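PDB 3HKM: exosome complex exonuclease RRP46 homolog from Oryza sativa Japonica Group, which binds double-stranded DNA and single-stranded RNA, shows hydrolytic DNase and phosphorolytic RNase activities in vitro, and is a probable component of the exosome core complex. Local coordinates for residues 58-63 with 98-103; 90-95 with 132-137; 165-170 with 197-202. All coordinates share one frame; numbering follows the deposited sequence.

Interaction 1 (58-63 with 98-103)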
ATOM      1  N   GLU A  58       1.674  23.218 -12.604  1.00 32.40           N
ATOM      2  CA  GLU A  58       2.233  22.776 -13.880  1.00 30.79           C
ATOM      3  C   GLU A  58       2.187  21.250 -14.000  1.00 32.17           C
ATOM      4  O   GLU A  58       2.180  20.702 -15.106  1.00 30.50           O
ATOM      5  CB  GLU A  58       3.670  23.274 -14.046  1.00 31.56           C
ATOM      6  CG  GLU A  58       3.863  24.772 -13.802  1.00 33.04           C
ATOM      7  CD  GLU A  58       3.303  25.651 -14.917  1.00 34.15           C
ATOM      8  OE1 GLU A  58       3.260  26.886 -14.728  1.00 37.69           O
ATOM      9  OE2 GLU A  58       2.908  25.123 -15.981  1.00 31.31           O
ATOM     10  N   LYS A  59       2.167  20.577 -12.851  1.00 31.04           N
ATOM     11  CA  LYS A  59       2.036  19.124 -12.785  1.00 29.69           C
ATOM     12  C   LYS A  59       0.807  18.764 -11.948  1.00 29.35           C
ATOM     13  O   LYS A  59       0.338  19.583 -11.153  1.00 29.09           O
ATOM     14  CB  LYS A  59       3.291  18.503 -12.161  1.00 31.08           C
ATOM     15  CG  LYS A  59       4.508  18.459 -13.073  1.00 29.28           C
ATOM     16  CD  LYS A  59       5.753  17.998 -12.315  1.00 32.27           C
ATOM     17  CE  LYS A  59       6.217  19.035 -11.291  1.00 32.88           C
ATOM     18  NZ  LYS A  59       6.916  20.204 -11.912  1.00 31.62           N
ATOM     19  N   ALA A  60       0.282  17.550 -12.128  1.00 25.75           N
ATOM     20  CA  ALA A  60      -0.875  17.101 -11.354  1.00 25.25           C
ATOM     21  C   ALA A  60      -0.529  16.877  -9.874  1.00 25.12           C
ATOM     22  O   ALA A  60       0.565  16.433  -9.536  1.00 24.75           O
ATOM     23  CB  ALA A  60      -1.473  15.834 -11.959  1.00 25.93           C
ATOM     24  N   SER A  61      -1.474  17.200  -9.000  1.00 27.63           N
ATOM     25  CA  SER A  61      -1.293  17.025  -7.560  1.00 25.22           C
ATOM     26  C   SER A  61      -1.979  15.761  -7.073  1.00 23.69           C
ATOM     27  O   SER A  61      -3.108  15.463  -7.470  1.00 23.06           O
ATOM     28  CB  SER A  61      -1.859  18.223  -6.793  1.00 24.23           C
ATOM     29  OG  SER A  61      -1.269  19.433  -7.232  1.00 29.46           O
ATOM     30  N   ILE A  62      -1.286  15.023  -6.211  1.00 23.27           N
ATOM     31  CA  ILE A  62      -1.870  13.886  -5.516  1.00 22.69           C
ATOM     32  C   ILE A  62      -1.758  14.180  -4.026  1.00 23.45           C
ATOM     33  O   ILE A  62      -0.676  14.501  -3.541  1.00 25.09           O
ATOM     34  CB  ILE A  62      -1.167  12.545  -5.877  1.00 22.57           C
ATOM     35  CG1 ILE A  62      -1.670  12.011  -7.225  1.00 24.12           C
ATOM     36  CG2 ILE A  62      -1.447  11.491  -4.820  1.00 20.50           C
ATOM     37  CD1 ILE A  62      -1.133  12.736  -8.438  1.00 25.02           C
ATOM     38  N   GLU A  63      -2.881  14.112  -3.314  1.00 20.82           N
ATOM     39  CA  GLU A  63      -2.907  14.394  -1.883  1.00 22.16           C
ATOM     40  C   GLU A  63      -3.532  13.230  -1.117  1.00 22.50           C
ATOM     41  O   GLU A  63      -4.384  12.530  -1.657  1.00 21.09           O
ATOM     42  CB  GLU A  63      -3.676  15.692  -1.619  1.00 23.13           C
ATOM     43  CG  GLU A  63      -3.200  16.840  -2.497  1.00 25.71           C
ATOM     44  CD  GLU A  63      -3.594  18.205  -1.963  1.00 31.60           C
ATOM     45  OE1 GLU A  63      -4.605  18.284  -1.234  1.00 28.85           O
ATOM     46  OE2 GLU A  63      -2.897  19.195  -2.290  1.00 32.84           O
ATOM     47  N   PRO A  98      -2.339  18.328 -15.757  1.00 23.96           N
ATOM     48  CA  PRO A  98      -1.785  19.488 -15.050  1.00 24.39           C
ATOM     49  C   PRO A  98      -2.890  20.363 -14.477  1.00 25.44           C
ATOM     50  O   PRO A  98      -4.020  20.324 -14.984  1.00 22.95           O
ATOM     51  CB  PRO A  98      -1.043  20.249 -16.149  1.00 25.21           C
ATOM     52  CG  PRO A  98      -0.775  19.229 -17.210  1.00 27.51           C
ATOM     53  CD  PRO A  98      -1.959  18.322 -17.177  1.00 25.80           C
ATOM     54  N   ASN A  99      -2.552  21.145 -13.451  1.00 24.92           N
ATOM     55  CA  ASN A  99      -3.518  21.977 -12.730  1.00 25.16           C
ATOM     56  C   ASN A  99      -4.726  21.174 -12.290  1.00 24.57           C
ATOM     57  O   ASN A  99      -5.866  21.524 -12.584  1.00 24.41           O
ATOM     58  CB  ASN A  99      -3.952  23.182 -13.562  1.00 26.00           C
ATOM     59  CG  ASN A  99      -4.735  24.204 -12.754  1.00 25.08           C
ATOM     60  OD1 ASN A  99      -5.561  24.928 -13.300  1.00 27.83           O
ATOM     61  ND2 ASN A  99      -4.479  24.266 -11.454  1.00 26.46           N
ATOM     62  N   THR A 100      -4.456  20.091 -11.572  1.00 25.80           N
ATOM     63  CA  THR A 100      -5.492  19.162 -11.156  1.00 25.54           C
ATOM     64  C   THR A 100      -5.115  18.542  -9.805  1.00 23.35           C
ATOM     65  O   THR A 100      -3.945  18.352  -9.512  1.00 24.53           O
ATOM     66  CB  THR A 100      -5.672  18.074 -12.239  1.00 24.60           C
ATOM     67  OG1 THR A 100      -7.059  17.921 -12.552  1.00 27.98           O
ATOM     68  CG2 THR A 100      -5.057  16.753 -11.821  1.00 22.53           C
ATOM     69  N   THR A 101      -6.103  18.243  -8.974  1.00 23.34           N
ATOM     70  CA  THR A 101      -5.820  17.602  -7.698  1.00 23.20           C
ATOM     71  C   THR A 101      -6.620  16.317  -7.541  1.00 23.20           C
ATOM     72  O   THR A 101      -7.845  16.311  -7.675  1.00 21.40           O
ATOM     73  CB  THR A 101      -6.111  18.529  -6.497  1.00 24.02           C
ATOM     74  OG1 THR A 101      -5.404  19.766  -6.653  1.00 25.96           O
ATOM     75  CG2 THR A 101      -5.683  17.870  -5.196  1.00 23.30           C
ATOM     76  N   THR A 102      -5.910  15.231  -7.256  1.00 21.15           N
ATOM     77  CA  THR A 102      -6.533  13.963  -6.925  1.00 20.49           C
ATOM     78  C   THR A 102      -6.338  13.680  -5.434  1.00 20.22           C
ATOM     79  O   THR A 102      -5.215  13.552  -4.960  1.00 19.64           O
ATOM     80  CB  THR A 102      -5.946  12.833  -7.787  1.00 21.35           C
ATOM     81  OG1 THR A 102      -6.179  13.130  -9.171  1.00 20.52           O
ATOM     82  CG2 THR A 102      -6.573  11.496  -7.445  1.00 19.28           C
ATOM     83  N   SER A 103      -7.439  13.602  -4.694  1.00 20.17           N
ATOM     84  CA  SER A 103      -7.364  13.379  -3.258  1.00 20.73           C
ATOM     85  C   SER A 103      -7.666  11.933  -2.908  1.00 19.65           C
ATOM     86  O   SER A 103      -8.719  11.403  -3.257  1.00 20.42           O
ATOM     87  CB  SER A 103      -8.326  14.299  -2.504  1.00 17.88           C
ATOM     88  OG  SER A 103      -8.145  15.650  -2.891  1.00 23.39           O
TER
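E58 meets the P98 ring through its backbone, carbonyl O lying 3.4 Å from CB of the proline, while its acidic side chain leads away, as suits an exposed residue just ahead of a strand. K59 also turns its long chain from the partner and touches it through the backbone. A60 offers a methyl compact enough to fit beside T100, with A60 CB 3.7 Å from T100 CG2. S61, I62 and E63 pair in parallel with T101, T102 and S103, the axes inclined at 22°, the pairing that closes a beta-alpha-beta unit. S61 N donates to T100 O over 2.8 Å, and S61 O receives T102 N at 2.8 Å, so S61 straddles its bridge partner T101. The small serine leaves its CB near T100 O. I62 turns to the other face with T102; its branched carbons suit both the extended backbone and the buried packing there, yet I62 CG1 stays 4.4 Å from T102 CB. E63 N bonds T102 O at 2.9 Å. On the S61 face, E63 CG, set anti to its carbonyl carbon (chi1 -50°), lies 3.8 Å from T101 CG2, so the aliphatic stem of the glutamate packs on the methyl of the threonine. T101 OG1 bonds G50 O, and the E63 carboxylate has a long, weak ion pair with R52. Helix 77-91, which connects the two strands, packs on strand 61-67: L88 touches I62, Q89 NE2 bonds I62 O, and K85 meets E63. Across T100 and T102, strand 38-49 continues the sheet.

Interaction 2 (90-95 with 132-137)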
ATOM      1  N   SER A  90       4.707   8.986  -6.490  1.00 21.13           N
ATOM      2  CA  SER A  90       5.718   8.267  -7.254  1.00 21.64           C
ATOM      3  C   SER A  90       5.153   7.508  -8.458  1.00 22.81           C
ATOM      4  O   SER A  90       5.672   7.626  -9.574  1.00 23.65           O
ATOM      5  CB  SER A  90       6.468   7.293  -6.340  1.00 21.71           C
ATOM      6  OG  SER A  90       7.385   6.512  -7.079  1.00 24.70           O
ATOM      7  N   ILE A  91       4.096   6.731  -8.239  1.00 21.11           N
ATOM      8  CA  ILE A  91       3.589   5.863  -9.301  1.00 21.09           C
ATOM      9  C   ILE A  91       2.657   6.575 -10.263  1.00 20.18           C
ATOM     10  O   ILE A  91       2.470   6.124 -11.378  1.00 20.27           O
ATOM     11  CB  ILE A  91       2.864   4.617  -8.752  1.00 21.49           C
ATOM     12  CG1 ILE A  91       1.446   4.976  -8.303  1.00 19.88           C
ATOM     13  CG2 ILE A  91       3.677   3.946  -7.641  1.00 19.87           C
ATOM     14  CD1 ILE A  91       0.643   3.787  -7.803  1.00 19.40           C
ATOM     15  N   CYS A  92       2.074   7.684  -9.826  1.00 20.71           N
ATOM     16  CA  CYS A  92       1.150   8.438 -10.665  1.00 21.00           C
ATOM     17  C   CYS A  92       1.889   9.177 -11.768  1.00 23.53           C
ATOM     18  O   CYS A  92       2.939   9.781 -11.526  1.00 24.88           O
ATOM     19  CB  CYS A  92       0.340   9.428  -9.821  1.00 18.80           C
ATOM     20  SG  CYS A  92      -0.992   8.675  -8.838  1.00 21.10           S
ATOM     21  N   LEU A  93       1.354   9.127 -12.987  1.00 23.15           N
ATOM     22  CA  LEU A  93       1.900   9.953 -14.059  1.00 24.42           C
ATOM     23  C   LEU A  93       1.349  11.384 -13.942  1.00 25.09           C
ATOM     24  O   LEU A  93       0.153  11.627 -14.129  1.00 23.46           O
ATOM     25  CB  LEU A  93       1.611   9.347 -15.432  1.00 23.27           C
ATOM     26  CG  LEU A  93       2.424   9.986 -16.563  1.00 26.50           C
ATOM     27  CD1 LEU A  93       3.836  10.302 -16.081  1.00 27.76           C
ATOM     28  CD2 LEU A  93       2.459   9.098 -17.804  1.00 25.46           C
ATOM     29  N   LEU A  94       2.235  12.325 -13.634  1.00 24.96           N
ATOM     30  CA  LEU A  94       1.834  13.658 -13.182  1.00 25.34           C
ATOM     31  C   LEU A  94       1.693  14.666 -14.314  1.00 27.76           C
ATOM     32  O   LEU A  94       1.132  15.750 -14.139  1.00 27.74           O
ATOM     33  CB  LEU A  94       2.818  14.178 -12.120  1.00 26.82           C
ATOM     34  CG  LEU A  94       4.333  14.089 -12.384  1.00 32.15           C
ATOM     35  CD1 LEU A  94       4.857  12.644 -12.577  1.00 28.98           C
ATOM     36  CD2 LEU A  94       4.730  14.961 -13.565  1.00 31.07           C
ATOM     37  N   THR A  95       2.205  14.290 -15.476  1.00 26.15           N
ATOM     38  CA  THR A  95       2.256  15.171 -16.629  1.00 27.38           C
ATOM     39  C   THR A  95       0.978  15.139 -17.482  1.00 26.93           C
ATOM     40  O   THR A  95       0.811  15.951 -18.389  1.00 28.62           O
ATOM     41  CB  THR A  95       3.476  14.803 -17.505  1.00 29.51           C
ATOM     42  OG1 THR A  95       3.450  15.556 -18.724  1.00 36.03           O
ATOM     43  CG2 THR A  95       3.471  13.315 -17.825  1.00 27.03           C
ATOM     44  N   ILE A 132      -7.067   7.201 -12.738  1.00 17.64           N
ATOM     45  CA  ILE A 132      -5.937   8.092 -12.526  1.00 16.41           C
ATOM     46  C   ILE A 132      -4.769   7.475 -13.260  1.00 18.13           C
ATOM     47  O   ILE A 132      -4.438   6.315 -13.033  1.00 19.27           O
ATOM     48  CB  ILE A 132      -5.575   8.206 -11.038  1.00 16.82           C
ATOM     49  CG1 ILE A 132      -6.823   8.446 -10.175  1.00 16.30           C
ATOM     50  CG2 ILE A 132      -4.522   9.284 -10.821  1.00 17.08           C
ATOM     51  CD1 ILE A 132      -7.586   9.699 -10.509  1.00 18.16           C
ATOM     52  N   PRO A 133      -4.141   8.241 -14.156  1.00 18.59           N
ATOM     53  CA  PRO A 133      -3.017   7.711 -14.940  1.00 19.09           C
ATOM     54  C   PRO A 133      -1.816   7.320 -14.061  1.00 20.11           C
ATOM     55  O   PRO A 133      -1.264   8.160 -13.351  1.00 19.56           O
ATOM     56  CB  PRO A 133      -2.656   8.882 -15.869  1.00 18.77           C
ATOM     57  CG  PRO A 133      -3.870   9.750 -15.894  1.00 19.83           C
ATOM     58  CD  PRO A 133      -4.491   9.619 -14.539  1.00 18.66           C
ATOM     59  N   LEU A 134      -1.416   6.053 -14.121  1.00 21.50           N
ATOM     60  CA  LEU A 134      -0.267   5.573 -13.365  1.00 19.49           C
ATOM     61  C   LEU A 134       0.901   5.246 -14.294  1.00 24.35           C
ATOM     62  O   LEU A 134       0.690   4.872 -15.453  1.00 24.21           O
ATOM     63  CB  LEU A 134      -0.652   4.322 -12.580  1.00 21.45           C
ATOM     64  CG  LEU A 134      -1.151   4.398 -11.133  1.00 21.94           C
ATOM     65  CD1 LEU A 134      -2.090   5.565 -10.881  1.00 19.90           C
ATOM     66  CD2 LEU A 134      -1.804   3.070 -10.748  1.00 22.67           C
ATOM     67  N   LYS A 135       2.131   5.389 -13.789  1.00 22.76           N
ATOM     68  CA  LYS A 135       3.331   4.937 -14.504  1.00 23.56           C
ATOM     69  C   LYS A 135       3.390   3.403 -14.522  1.00 23.17           C
ATOM     70  O   LYS A 135       3.871   2.787 -15.469  1.00 23.73           O
ATOM     71  CB  LYS A 135       4.603   5.458 -13.823  1.00 22.05           C
ATOM     72  CG  LYS A 135       4.809   6.967 -13.804  1.00 23.23           C
ATOM     73  CD  LYS A 135       6.196   7.266 -13.241  1.00 24.82           C
ATOM     74  CE  LYS A 135       6.355   8.704 -12.760  1.00 27.50           C
ATOM     75  NZ  LYS A 135       6.689   9.661 -13.861  1.00 32.71           N
ATOM     76  N   HIS A 136       2.910   2.803 -13.440  1.00 21.88           N
ATOM     77  CA  HIS A 136       2.957   1.362 -13.239  1.00 23.19           C
ATOM     78  C   HIS A 136       2.169   1.051 -11.975  1.00 22.63           C
ATOM     79  O   HIS A 136       1.866   1.949 -11.188  1.00 20.46           O
ATOM     80  CB  HIS A 136       4.402   0.894 -13.061  1.00 23.79           C
ATOM     81  CG  HIS A 136       5.213   1.793 -12.181  1.00 24.47           C
ATOM     82  ND1 HIS A 136       5.013   1.877 -10.820  1.00 25.27           N
ATOM     83  CD2 HIS A 136       6.201   2.673 -12.471  1.00 24.35           C
ATOM     84  CE1 HIS A 136       5.852   2.760 -10.307  1.00 25.18           C
ATOM     85  NE2 HIS A 136       6.584   3.257 -11.287  1.00 26.30           N
ATOM     86  N   LEU A 137       1.837  -0.222 -11.791  1.00 23.72           N
ATOM     87  CA  LEU A 137       1.210  -0.687 -10.556  1.00 21.97           C
ATOM     88  C   LEU A 137       2.185  -0.618  -9.379  1.00 20.36           C
ATOM     89  O   LEU A 137       3.391  -0.793  -9.550  1.00 21.11           O
ATOM     90  CB  LEU A 137       0.752  -2.138 -10.715  1.00 21.97           C
ATOM     91  CG  LEU A 137      -0.672  -2.460 -11.155  1.00 21.56           C
ATOM     92  CD1 LEU A 137      -1.101  -1.637 -12.357  1.00 23.11           C
ATOM     93  CD2 LEU A 137      -0.793  -3.947 -11.427  1.00 20.48           C
TER
HETATM   94  O   HOH W   1      -1.794  10.433 -12.411  1.00 21.79           O
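I91 overlaps L134 side by side, the two chains pointing the same way, with I91 CD1 3.8 Å from L134 CG. The contact joins the C-terminal exit of helix 77-91 to the loop between helix 115-130 and strand 138-145 in this RNase PH domain, and a single backbone bridge pairs C92 with L134. I91 CG1 takes the crowded position between backbone N and carbonyl carbon (chi1 79°), which sets it beside L134 CG; the other branch, CG2, comes obliquely to the imidazole of H136, 3.6 Å from CE1. A branched aliphatic thus serves both neighbours, and L127 of helix 115-130 packs on I91 and L134 as well. C92, where the chain leaves the helix, turns its polarisable sulfur to apolar company: SG touches L134 CD1 and I132 CG2.

Two backbone bonds flank the bridge. K135 N points to I91 O over only 2.5 Å, a modelled length to be treated with caution, and L93 N reaches P133 O at 2.8 Å, bent to 153° at the hydrogen. P133, lacking an N-H, takes part in this pairing through its carbonyl. The flexible methylenes of K135 pass the carbonyls at the end of the helix, CE 3.4 Å from S90 O, and the chain bends at chi4 (-83°) to carry NZ to the leucines, 3.7 Å from CD1 of both L93 and L94. Any electrostatic benefit from those carbonyls is therefore probably long-range at most. H136 O is buried here without a polar partner in the model. A water molecule approaches P133 O so closely that this bond is doubtful, but it also donates to L93 O, 2.9 Å away.

Interaction 3 (165-170 with 197-202); sequences SFAHLV and SITHGV
An aromatic cluster of F166, H168 and H200 lies on one face of the antiparallel pairing between strand 165-172 and strand 197-201, outermost within this chain. H168 and I198 form a hydrogen-bonded pair, H168 N reaching I198 O at 2.8 Å (176° at the hydrogen) and I198 N returning to H168 O at 3.1 Å. The edge of the H200 imidazole is turned toward the face of H168 in an offset edge-to-face pair, centroids 5.4 Å apart and planes at 66°. F166 meets H200 rim to rim; its CG sits between backbone N and carbonyl carbon (chi1 60°), and its CE2 lies 3.4 Å from H200 CB. Histidine nitrogens suit the site by sharing a water, 2.9 Å from H168 ND1 and 2.6 Å from H200 NE2. On the other face the methyls of A167 and T199 meet, CB 3.6 Å from CG2, and L169 CD2 presses on the small S197, a tight 3.5 Å from its CB. Helix 205-229 covers this second face, where Y208 bonds S197 OG and C211 and I212 touch L169. Strand 138-145 flanks strand 165-172, and L116 and P117 of helix 115-130 reach H168.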
ATOM      1  N   SER A 165      13.181  -7.911  12.870  1.00 26.21           N
ATOM      2  CA  SER A 165      13.521  -7.288  11.604  1.00 25.44           C
ATOM      3  C   SER A 165      12.307  -7.322  10.706  1.00 24.62           C
ATOM      4  O   SER A 165      11.539  -8.278  10.728  1.00 22.77           O
ATOM      5  CB  SER A 165      14.655  -8.050  10.908  1.00 24.90           C
ATOM      6  OG  SER A 165      15.800  -8.204  11.730  1.00 25.16           O
ATOM      7  N   PHE A 166      12.134  -6.274   9.914  1.00 25.53           N
ATOM      8  CA  PHE A 166      11.204  -6.352   8.799  1.00 26.02           C
ATOM      9  C   PHE A 166      11.256  -5.167   7.839  1.00 23.53           C
ATOM     10  O   PHE A 166      11.836  -4.128   8.136  1.00 24.68           O
ATOM     11  CB  PHE A 166       9.774  -6.676   9.263  1.00 26.96           C
ATOM     12  CG  PHE A 166       9.183  -5.676  10.204  1.00 26.36           C
ATOM     13  CD1 PHE A 166       9.006  -5.992  11.544  1.00 26.85           C
ATOM     14  CD2 PHE A 166       8.765  -4.439   9.746  1.00 26.84           C
ATOM     15  CE1 PHE A 166       8.440  -5.080  12.415  1.00 29.79           C
ATOM     16  CE2 PHE A 166       8.195  -3.515  10.612  1.00 29.89           C
ATOM     17  CZ  PHE A 166       8.032  -3.838  11.950  1.00 30.82           C
ATOM     18  N   ALA A 167      10.660  -5.357   6.672  1.00 21.82           N
ATOM     19  CA  ALA A 167      10.735  -4.374   5.614  1.00 21.86           C
ATOM     20  C   ALA A 167       9.364  -4.194   4.986  1.00 20.98           C
ATOM     21  O   ALA A 167       8.617  -5.147   4.823  1.00 20.42           O
ATOM     22  CB  ALA A 167      11.738  -4.819   4.569  1.00 20.73           C
ATOM     23  N   HIS A 168       9.028  -2.958   4.652  1.00 22.59           N
ATOM     24  CA  HIS A 168       7.886  -2.707   3.793  1.00 20.66           C
ATOM     25  C   HIS A 168       8.413  -2.512   2.387  1.00 20.56           C
ATOM     26  O   HIS A 168       9.057  -1.509   2.104  1.00 20.02           O
ATOM     27  CB  HIS A 168       7.130  -1.460   4.241  1.00 22.77           C
ATOM     28  CG  HIS A 168       6.410  -1.624   5.545  1.00 23.37           C
ATOM     29  ND1 HIS A 168       6.070  -0.556   6.348  1.00 22.57           N
ATOM     30  CD2 HIS A 168       5.978  -2.734   6.191  1.00 23.83           C
ATOM     31  CE1 HIS A 168       5.450  -1.001   7.429  1.00 24.17           C
ATOM     32  NE2 HIS A 168       5.381  -2.318   7.356  1.00 23.38           N
ATOM     33  N   LEU A 169       8.168  -3.480   1.510  1.00 19.33           N
ATOM     34  CA  LEU A 169       8.626  -3.355   0.129  1.00 21.04           C
ATOM     35  C   LEU A 169       7.463  -3.057  -0.803  1.00 21.38           C
ATOM     36  O   LEU A 169       6.353  -3.552  -0.616  1.00 17.70           O
ATOM     37  CB  LEU A 169       9.368  -4.614  -0.339  1.00 20.43           C
ATOM     38  CG  LEU A 169      10.548  -5.093   0.519  1.00 22.50           C
ATOM     39  CD1 LEU A 169      11.127  -6.391  -0.038  1.00 22.36           C
ATOM     40  CD2 LEU A 169      11.630  -4.022   0.664  1.00 20.46           C
ATOM     41  N   VAL A 170       7.723  -2.218  -1.796  1.00 21.14           N
ATOM     42  CA  VAL A 170       6.734  -1.938  -2.814  1.00 22.19           C
ATOM     43  C   VAL A 170       7.394  -1.984  -4.184  1.00 21.51           C
ATOM     44  O   VAL A 170       8.345  -1.262  -4.476  1.00 20.17           O
ATOM     45  CB  VAL A 170       5.890  -0.654  -2.506  1.00 21.86           C
ATOM     46  CG1 VAL A 170       6.521   0.155  -1.384  1.00 21.29           C
ATOM     47  CG2 VAL A 170       5.616   0.169  -3.762  1.00 20.74           C
ATOM     48  N   SER A 197      11.236   1.383  -0.200  1.00 25.68           N
ATOM     49  CA  SER A 197      11.402   0.355   0.820  1.00 23.41           C
ATOM     50  C   SER A 197      11.755   1.000   2.147  1.00 22.56           C
ATOM     51  O   SER A 197      12.604   1.885   2.215  1.00 21.85           O
ATOM     52  CB  SER A 197      12.473  -0.663   0.434  1.00 25.36           C
ATOM     53  OG  SER A 197      13.685  -0.381   1.092  1.00 23.09           O
ATOM     54  N   ILE A 198      11.082   0.565   3.203  1.00 23.41           N
ATOM     55  CA  ILE A 198      11.380   1.061   4.540  1.00 24.19           C
ATOM     56  C   ILE A 198      11.500  -0.097   5.520  1.00 21.99           C
ATOM     57  O   ILE A 198      10.596  -0.921   5.630  1.00 22.26           O
ATOM     58  CB  ILE A 198      10.367   2.144   5.011  1.00 22.37           C
ATOM     59  CG1 ILE A 198      10.426   2.325   6.525  1.00 21.81           C
ATOM     60  CG2 ILE A 198       8.971   1.828   4.539  1.00 24.18           C
ATOM     61  CD1 ILE A 198       9.827   3.634   6.997  1.00 24.87           C
ATOM     62  N   THR A 199      12.643  -0.171   6.200  1.00 21.35           N
ATOM     63  CA  THR A 199      12.906  -1.272   7.115  1.00 22.24           C
ATOM     64  C   THR A 199      12.799  -0.802   8.557  1.00 22.92           C
ATOM     65  O   THR A 199      13.027   0.368   8.856  1.00 20.74           O
ATOM     66  CB  THR A 199      14.285  -1.908   6.867  1.00 22.31           C
ATOM     67  OG1 THR A 199      15.305  -0.919   7.050  1.00 21.92           O
ATOM     68  CG2 THR A 199      14.371  -2.463   5.446  1.00 22.86           C
ATOM     69  N   HIS A 200      12.431  -1.723   9.439  1.00 21.50           N
ATOM     70  CA  HIS A 200      12.258  -1.418  10.852  1.00 23.64           C
ATOM     71  C   HIS A 200      12.955  -2.474  11.690  1.00 25.71           C
ATOM     72  O   HIS A 200      12.603  -3.653  11.628  1.00 26.96           O
ATOM     73  CB  HIS A 200      10.774  -1.392  11.227  1.00 25.16           C
ATOM     74  CG  HIS A 200       9.980  -0.324  10.531  1.00 24.99           C
ATOM     75  ND1 HIS A 200       9.919   0.976  10.987  1.00 24.04           N
ATOM     76  CD2 HIS A 200       9.199  -0.372   9.426  1.00 23.88           C
ATOM     77  CE1 HIS A 200       9.138   1.684  10.190  1.00 24.61           C
ATOM     78  NE2 HIS A 200       8.691   0.890   9.234  1.00 23.24           N
ATOM     79  N   GLY A 201      13.935  -2.050  12.482  1.00 25.86           N
ATOM     80  CA  GLY A 201      14.667  -2.964  13.337  1.00 24.50           C
ATOM     81  C   GLY A 201      15.926  -3.429  12.643  1.00 25.26           C
ATOM     82  O   GLY A 201      16.217  -2.971  11.539  1.00 26.13           O
ATOM     83  N   VAL A 202      16.668  -4.338  13.273  1.00 25.52           N
ATOM     84  CA  VAL A 202      17.951  -4.769  12.723  1.00 24.42           C
ATOM     85  C   VAL A 202      17.777  -5.350  11.333  1.00 27.08           C
ATOM     86  O   VAL A 202      16.875  -6.153  11.081  1.00 27.68           O
ATOM     87  CB  VAL A 202      18.675  -5.796  13.612  1.00 25.10           C
ATOM     88  CG1 VAL A 202      18.039  -7.165  13.476  1.00 27.85           C
ATOM     89  CG2 VAL A 202      20.135  -5.876  13.215  1.00 28.01           C
TER
HETATM   90  O   HOH W   2       7.182   1.946   7.337  1.00 21.48           O

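Overall arrangement
From the N terminus, interaction 1 closes a loop by bringing 98-103 back beside 58-63, which completes a beta-alpha-beta unit. Within that loop lies 90-95; interaction 2 closes a slightly longer loop from there to 132-137, so the two cross along the chain. They also touch in space: A60 N probably bonds L94 O, I62 packs on C92, and T102 on I132. Interaction 2 thus ties the edge of the mixed sheet to the approach to strand 138-145, which opens the antiparallel sheet. Interaction 3 follows in series, closing the loop after strand 165-172 by pairing 165-170 with 197-202 in that second sheet, its centre about 24 Å from that of interaction 2.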